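Local coordinates for uncharacterized protein (Burkholderia vietnamiensis, PDB 5HAL) that is of unknown function but has a MoaF-like, calycin-type beta-barrel fold that may bind a small ligand, the suggested beta-lactamase activity being only putative, at residues A[42-47]-A[56-61]; A[82-87]-A[95-100]. All coordinates share one frame; numbering follows the deposited sequence.

Interaction 1: residues A[42-47]-A[56-61]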
loop_
_atom_site.group_PDB
_atom_site.type_symbol
_atom_site.label_atom_id
_atom_site.label_comp_id
_atom_site.label_asym_id
_atom_site.label_seq_id
_atom_site.Cartn_x
_atom_site.Cartn_y
_atom_site.Cartn_z
ATOM N N HIS A 42 11.197 1.500 3.290
ATOM C CA HIS A 42 10.664 0.149 3.264
ATOM C C HIS A 42 9.275 0.082 3.875
ATOM O O HIS A 42 8.939 0.828 4.799
ATOM C CB HIS A 42 11.588 -0.818 3.998
ATOM C CG HIS A 42 12.947 -0.884 3.396
ATOM N ND1 HIS A 42 14.007 -0.155 3.885
ATOM C CD2 HIS A 42 13.411 -1.554 2.313
ATOM C CE1 HIS A 42 15.076 -0.394 3.146
ATOM N NE2 HIS A 42 14.743 -1.243 2.190
ATOM N N MET A 43 8.476 -0.824 3.330
ATOM C CA MET A 43 7.149 -1.130 3.827
ATOM C C MET A 43 7.021 -2.639 3.859
ATOM O O MET A 43 7.474 -3.324 2.937
ATOM C CB MET A 43 6.054 -0.496 2.941
ATOM C CG MET A 43 4.631 -0.656 3.482
ATOM S SD MET A 43 3.829 -2.194 2.944
ATOM C CE MET A 43 3.390 -1.752 1.273
ATOM N N ARG A 44 6.463 -3.157 4.948
ATOM C CA ARG A 44 6.140 -4.566 5.087
ATOM C C ARG A 44 4.625 -4.729 5.093
ATOM O O ARG A 44 3.921 -4.013 5.818
ATOM C CB ARG A 44 6.748 -5.140 6.370
ATOM C CG ARG A 44 8.267 -5.022 6.438
ATOM C CD ARG A 44 8.809 -5.414 7.813
ATOM N NE ARG A 44 10.262 -5.336 7.879
ATOM C CZ ARG A 44 10.942 -4.200 8.020
ATOM N NH1 ARG A 44 10.295 -3.051 8.110
ATOM N NH2 ARG A 44 12.272 -4.216 8.095
ATOM N N TYR A 45 4.123 -5.661 4.286
ATOM C CA TYR A 45 2.691 -5.873 4.162
ATOM C C TYR A 45 2.324 -7.266 4.659
ATOM O O TYR A 45 3.156 -8.176 4.710
ATOM C CB TYR A 45 2.197 -5.674 2.710
ATOM C CG TYR A 45 2.811 -6.606 1.663
ATOM C CD1 TYR A 45 2.306 -7.893 1.441
ATOM C CD2 TYR A 45 3.884 -6.188 0.889
ATOM C CE1 TYR A 45 2.869 -8.735 0.471
ATOM C CE2 TYR A 45 4.453 -7.013 -0.067
ATOM C CZ TYR A 45 3.948 -8.282 -0.277
ATOM O OH TYR A 45 4.536 -9.074 -1.243
ATOM N N ALA A 46 1.063 -7.402 5.060
ATOM C CA ALA A 46 0.480 -8.685 5.424
ATOM C C ALA A 46 -0.946 -8.711 4.895
ATOM O O ALA A 46 -1.755 -7.850 5.246
ATOM C CB ALA A 46 0.504 -8.910 6.941
ATOM N N ILE A 47 -1.241 -9.675 4.035
ATOM C CA ILE A 47 -2.598 -9.868 3.538
ATOM C C ILE A 47 -3.363 -10.701 4.558
ATOM O O ILE A 47 -3.006 -11.851 4.827
ATOM C CB ILE A 47 -2.582 -10.542 2.162
ATOM C CG1 ILE A 47 -1.762 -9.691 1.190
ATOM C CG2 ILE A 47 -4.009 -10.772 1.651
ATOM C CD1 ILE A 47 -1.709 -10.258 -0.210
ATOM N N THR A 56 3.146 -12.317 2.995
ATOM C CA THR A 56 3.865 -11.182 3.553
ATOM C C THR A 56 5.009 -10.842 2.616
ATOM O O THR A 56 5.390 -11.638 1.755
ATOM C CB THR A 56 4.430 -11.451 4.964
ATOM O OG1 THR A 56 5.540 -12.356 4.884
ATOM C CG2 THR A 56 3.389 -12.035 5.872
ATOM N N GLY A 57 5.555 -9.648 2.795
ATOM C CA GLY A 57 6.716 -9.238 2.029
ATOM C C GLY A 57 7.189 -7.874 2.484
ATOM O O GLY A 57 6.431 -7.085 3.057
ATOM N N GLU A 58 8.470 -7.624 2.247
ATOM C CA GLU A 58 9.051 -6.302 2.412
ATOM C C GLU A 58 9.379 -5.736 1.042
ATOM O O GLU A 58 10.019 -6.409 0.228
ATOM C CB GLU A 58 10.311 -6.346 3.265
ATOM C CG GLU A 58 10.869 -4.961 3.573
ATOM C CD GLU A 58 12.197 -4.997 4.310
ATOM O OE1 GLU A 58 12.724 -6.098 4.552
ATOM O OE2 GLU A 58 12.723 -3.919 4.644
ATOM N N VAL A 59 8.954 -4.498 0.794
ATOM C CA VAL A 59 9.233 -3.827 -0.463
ATOM C C VAL A 59 9.903 -2.484 -0.203
ATOM O O VAL A 59 9.819 -1.913 0.891
ATOM C CB VAL A 59 7.951 -3.635 -1.304
ATOM C CG1 VAL A 59 7.335 -4.997 -1.644
ATOM C CG2 VAL A 59 6.931 -2.733 -0.574
ATOM N N GLU A 60 10.623 -2.010 -1.220
ATOM C CA GLU A 60 11.043 -0.613 -1.316
ATOM C C GLU A 60 9.968 0.152 -2.073
ATOM O O GLU A 60 9.495 -0.316 -3.104
ATOM C CB GLU A 60 12.368 -0.463 -2.075
ATOM C CG GLU A 60 13.544 -1.267 -1.572
ATOM C CD GLU A 60 13.883 -2.457 -2.451
ATOM O OE1 GLU A 60 14.371 -3.462 -1.886
ATOM O OE2 GLU A 60 13.667 -2.402 -3.692
ATOM N N TYR A 61 9.611 1.343 -1.592
ATOM C CA TYR A 61 8.580 2.121 -2.273
ATOM C C TYR A 61 9.073 3.537 -2.538
ATOM O O TYR A 61 10.011 4.022 -1.904
ATOM C CB TYR A 61 7.270 2.165 -1.458
ATOM C CG TYR A 61 7.417 2.903 -0.145
ATOM C CD1 TYR A 61 7.860 2.249 0.999
ATOM C CD2 TYR A 61 7.123 4.266 -0.051
ATOM C CE1 TYR A 61 8.006 2.933 2.212
ATOM C CE2 TYR A 61 7.270 4.961 1.156
ATOM C CZ TYR A 61 7.714 4.295 2.276
ATOM O OH TYR A 61 7.853 4.985 3.459
HETATM O O HOH W 1 8.978 3.446 5.337
HETATM O O HOH W 2 12.434 -7.510 6.556
#
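Glu58 lays its carboxylate against Arg44 on the face of the hairpin that also carries His42 and Glu60. The two side chains run side by side in the same direction, and their flat ends stack with the carboxylate and guanidinium planes 26° apart. Glu58 OE2 sits 3.5 Å from Arg44 NH2, over one face of the guanidinium and offset toward its rim, so this salt bridge works through charge alone, with no N-H aimed at the oxygen. A water accepts a weak bond from Arg44 NE and donates to Glu58 OE1, joining the pair a second time, while Arg44 NH1 turns to Asp37 for its own salt bridge. Glu58 OE2 also comes to 3.3 Å from His42 CG, the ring and carboxylate planes 65° apart; His42 ND1 is bonded to Asp39.

The other face is apolar and aromatic. Tyr45 has CG between its backbone N and carbonyl carbon (chi1 60°), and one face of the ring is covered by Gly57, whose CA makes a CH-pi contact 4.0 Å from the Tyr45 ring centroid. At the edge of the same ring, Val59 CG1 approaches Tyr45 CE2 to 3.9 Å. Met43 CB packs 3.8 Å from Tyr61 CD1, and a water links Tyr61 OH to His42 O. Trp75 of strand 70-76 adjoins Met43, Val59 and Tyr61 here.

Between the faces, Met43 and Val59 exchange two backbone hydrogen bonds, Val59 N reaching Met43 O at 2.9 Å; of the Tyr45-Gly57 pair, the bond from Gly57 N is weak. The whole is an antiparallel beta hairpin formed by the neighbouring strands 42-49 and 56-67 of a closed, eight-stranded, calycin-type barrel.

Interaction 2: residues A[82-87]-A[95-100]; sequences TVVHID and RTFFTA. With EDO (1,2-ethanediol), chain B.
His85 and Thr96, a non-hydrogen-bonded pair of the antiparallel ladder, lie side by side with the threonine methyl over one face of the imidazole. Thr96 CG2 makes a CH-pi contact 3.6 Å from the His85 ring centroid, displaced toward the CD2 and NE2 rim. At the ring edge, His85 NE2 shares a 2.8 Å hydrogen bond with O1 of a 1,2-ethanediol, probably from the crystallisation liquor. The diol's other hydroxyl, O2, lies over the centre of one face of the Phe98 ring, 3.8 Å from Phe98 CD2, and the diol carbon C1 touches Val83 CG1. Beside it, Val83 CG2 meets Phe98 CD2 at 3.7 Å, the two side chains crossing at a slant.

In the next shell, Asp87 OD2 accepts from His85 ND1 at 2.7 Å, on the syn side of the carboxylate and only 2° out of the imidazole plane, which fixes the ring's rotation. Ser94 holds the other carboxylate oxygen, and Trp75 meets the imidazole with its ring plane inclined. Six backbone hydrogen bonds set the register, among them Ile86 N to Arg95 O at 2.7 Å. On the other face, a water joins the hydroxyls of Thr82 and Thr99, and Ile86 CD1 reaches the Phe97 ring edge.

The nearby carboxylate would be expected to favour a proton on ND1, leaving NE2 directed at a small polar guest, consistent with a ligand-accepting barrel interior.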
loop_
_atom_site.group_PDB
_atom_site.type_symbol
_atom_site.label_atom_id
_atom_site.label_comp_id
_atom_site.label_asym_id
_atom_site.label_seq_id
_atom_site.Cartn_x
_atom_site.Cartn_y
_atom_site.Cartn_z
ATOM N N THR A 82 3.530 -5.087 -9.953
ATOM C CA THR A 82 3.640 -3.674 -9.594
ATOM C C THR A 82 2.363 -3.178 -8.930
ATOM O O THR A 82 1.253 -3.627 -9.250
ATOM C CB THR A 82 3.941 -2.785 -10.805
ATOM O OG1 THR A 82 2.842 -2.834 -11.722
ATOM C CG2 THR A 82 5.201 -3.254 -11.507
ATOM N N VAL A 83 2.531 -2.234 -8.004
ATOM C CA VAL A 83 1.433 -1.705 -7.208
ATOM C C VAL A 83 1.547 -0.192 -7.164
ATOM O O VAL A 83 2.621 0.343 -6.880
ATOM C CB VAL A 83 1.435 -2.272 -5.777
ATOM C CG1 VAL A 83 0.270 -1.677 -4.968
ATOM C CG2 VAL A 83 1.354 -3.803 -5.805
ATOM N N VAL A 84 0.436 0.497 -7.431
ATOM C CA VAL A 84 0.322 1.935 -7.229
ATOM C C VAL A 84 -0.855 2.175 -6.296
ATOM O O VAL A 84 -1.986 1.772 -6.605
ATOM C CB VAL A 84 0.116 2.691 -8.550
ATOM C CG1 VAL A 84 -0.120 4.171 -8.275
ATOM C CG2 VAL A 84 1.308 2.505 -9.472
ATOM N N HIS A 85 -0.588 2.826 -5.165
ATOM C CA HIS A 85 -1.606 3.331 -4.249
ATOM C C HIS A 85 -1.771 4.832 -4.423
ATOM O O HIS A 85 -0.783 5.559 -4.543
ATOM C CB HIS A 85 -1.220 3.106 -2.787
ATOM C CG HIS A 85 -1.517 1.745 -2.259
ATOM N ND1 HIS A 85 -1.816 1.524 -0.929
ATOM C CD2 HIS A 85 -1.515 0.529 -2.857
ATOM C CE1 HIS A 85 -2.009 0.230 -0.739
ATOM N NE2 HIS A 85 -1.834 -0.394 -1.894
ATOM N N ILE A 86 -3.015 5.306 -4.353
ATOM C CA ILE A 86 -3.296 6.707 -4.059
ATOM C C ILE A 86 -4.015 6.700 -2.723
ATOM O O ILE A 86 -5.206 6.379 -2.645
ATOM C CB ILE A 86 -4.124 7.394 -5.146
ATOM C CG1 ILE A 86 -3.394 7.256 -6.478
ATOM C CG2 ILE A 86 -4.326 8.866 -4.803
ATOM C CD1 ILE A 86 -4.249 7.518 -7.638
ATOM N N ASP A 87 -3.282 7.016 -1.666
ATOM C CA ASP A 87 -3.753 6.848 -0.302
ATOM C C ASP A 87 -3.939 8.222 0.325
ATOM O O ASP A 87 -2.985 8.999 0.425
ATOM C CB ASP A 87 -2.775 5.993 0.505
ATOM C CG ASP A 87 -2.838 4.524 0.117
ATOM O OD1 ASP A 87 -3.738 4.172 -0.668
ATOM O OD2 ASP A 87 -2.007 3.719 0.596
ATOM N N ARG A 95 -6.981 4.035 -3.097
ATOM C CA ARG A 95 -7.283 3.613 -4.457
ATOM C C ARG A 95 -6.042 2.956 -5.045
ATOM O O ARG A 95 -4.960 3.556 -5.048
ATOM C CB ARG A 95 -7.731 4.798 -5.310
ATOM C CG ARG A 95 -8.140 4.392 -6.706
ATOM C CD ARG A 95 -8.678 5.575 -7.508
ATOM N NE ARG A 95 -9.843 6.207 -6.891
ATOM C CZ ARG A 95 -11.070 5.702 -6.932
ATOM N NH1 ARG A 95 -11.285 4.546 -7.548
ATOM N NH2 ARG A 95 -12.073 6.348 -6.354
ATOM N N THR A 96 -6.188 1.724 -5.532
ATOM C CA THR A 96 -5.032 0.928 -5.916
ATOM C C THR A 96 -5.159 0.406 -7.338
ATOM O O THR A 96 -6.246 0.067 -7.816
ATOM C CB THR A 96 -4.805 -0.268 -4.964
ATOM O OG1 THR A 96 -5.875 -1.206 -5.099
ATOM C CG2 THR A 96 -4.760 0.204 -3.540
ATOM N N PHE A 97 -4.008 0.329 -7.988
ATOM C CA PHE A 97 -3.838 -0.245 -9.310
ATOM C C PHE A 97 -2.731 -1.274 -9.186
ATOM O O PHE A 97 -1.633 -0.950 -8.728
ATOM C CB PHE A 97 -3.467 0.839 -10.325
ATOM C CG PHE A 97 -4.432 2.002 -10.339
ATOM C CD1 PHE A 97 -5.489 2.023 -11.232
ATOM C CD2 PHE A 97 -4.286 3.062 -9.447
ATOM C CE1 PHE A 97 -6.405 3.098 -11.249
ATOM C CE2 PHE A 97 -5.191 4.130 -9.456
ATOM C CZ PHE A 97 -6.252 4.144 -10.371
ATOM N N PHE A 98 -3.015 -2.508 -9.581
ATOM C CA PHE A 98 -2.133 -3.633 -9.303
ATOM C C PHE A 98 -1.986 -4.426 -10.595
ATOM O O PHE A 98 -2.985 -4.857 -11.182
ATOM C CB PHE A 98 -2.705 -4.470 -8.134
ATOM C CG PHE A 98 -2.145 -5.862 -8.010
ATOM C CD1 PHE A 98 -2.989 -6.966 -8.065
ATOM C CD2 PHE A 98 -0.784 -6.074 -7.788
ATOM C CE1 PHE A 98 -2.477 -8.272 -7.930
ATOM C CE2 PHE A 98 -0.265 -7.374 -7.652
ATOM C CZ PHE A 98 -1.109 -8.470 -7.729
ATOM N N THR A 99 -0.756 -4.549 -11.078
ATOM C CA THR A 99 -0.454 -5.358 -12.255
ATOM C C THR A 99 0.260 -6.601 -11.745
ATOM O O THR A 99 1.397 -6.512 -11.269
ATOM C CB THR A 99 0.411 -4.604 -13.267
ATOM O OG1 THR A 99 -0.212 -3.360 -13.627
ATOM C CG2 THR A 99 0.607 -5.451 -14.526
ATOM N N ALA A 100 -0.412 -7.749 -11.817
ATOM C CA ALA A 100 0.203 -8.997 -11.387
ATOM C C ALA A 100 1.331 -9.390 -12.334
ATOM O O ALA A 100 1.426 -8.899 -13.465
ATOM C CB ALA A 100 -0.830 -10.121 -11.323
HETATM C C1 EDO B . -2.313 -3.971 -3.501
HETATM O O1 EDO B . -2.489 -3.125 -2.351
HETATM C C2 EDO B . -1.800 -5.340 -3.070
HETATM O O2 EDO B . -1.843 -6.275 -4.155
HETATM O O HOH W 3 0.450 -1.359 -11.726
#

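How the interactions relate
Interactions 1 and 2 are two hairpins of one antiparallel barrel, separated by strand 70-76: 42-47 with 56-61 closes before 82-87 with 95-100 opens. Their centres lie 13 Å apart and their nearest atoms about 6 Å, so they do not touch. Trp75 of the intervening strand bridges them, packing on Met43, Val59 and Tyr61 of interaction 1 and on Val83 and His85 of interaction 2. The apolar face of the first hairpin and the diol-binding face of the second thus meet a common residue. Interaction 2 holds the bound 1,2-ethanediol, whereas the charged face of interaction 1 carries its Arg44-Glu58 pair on the other side of its strands.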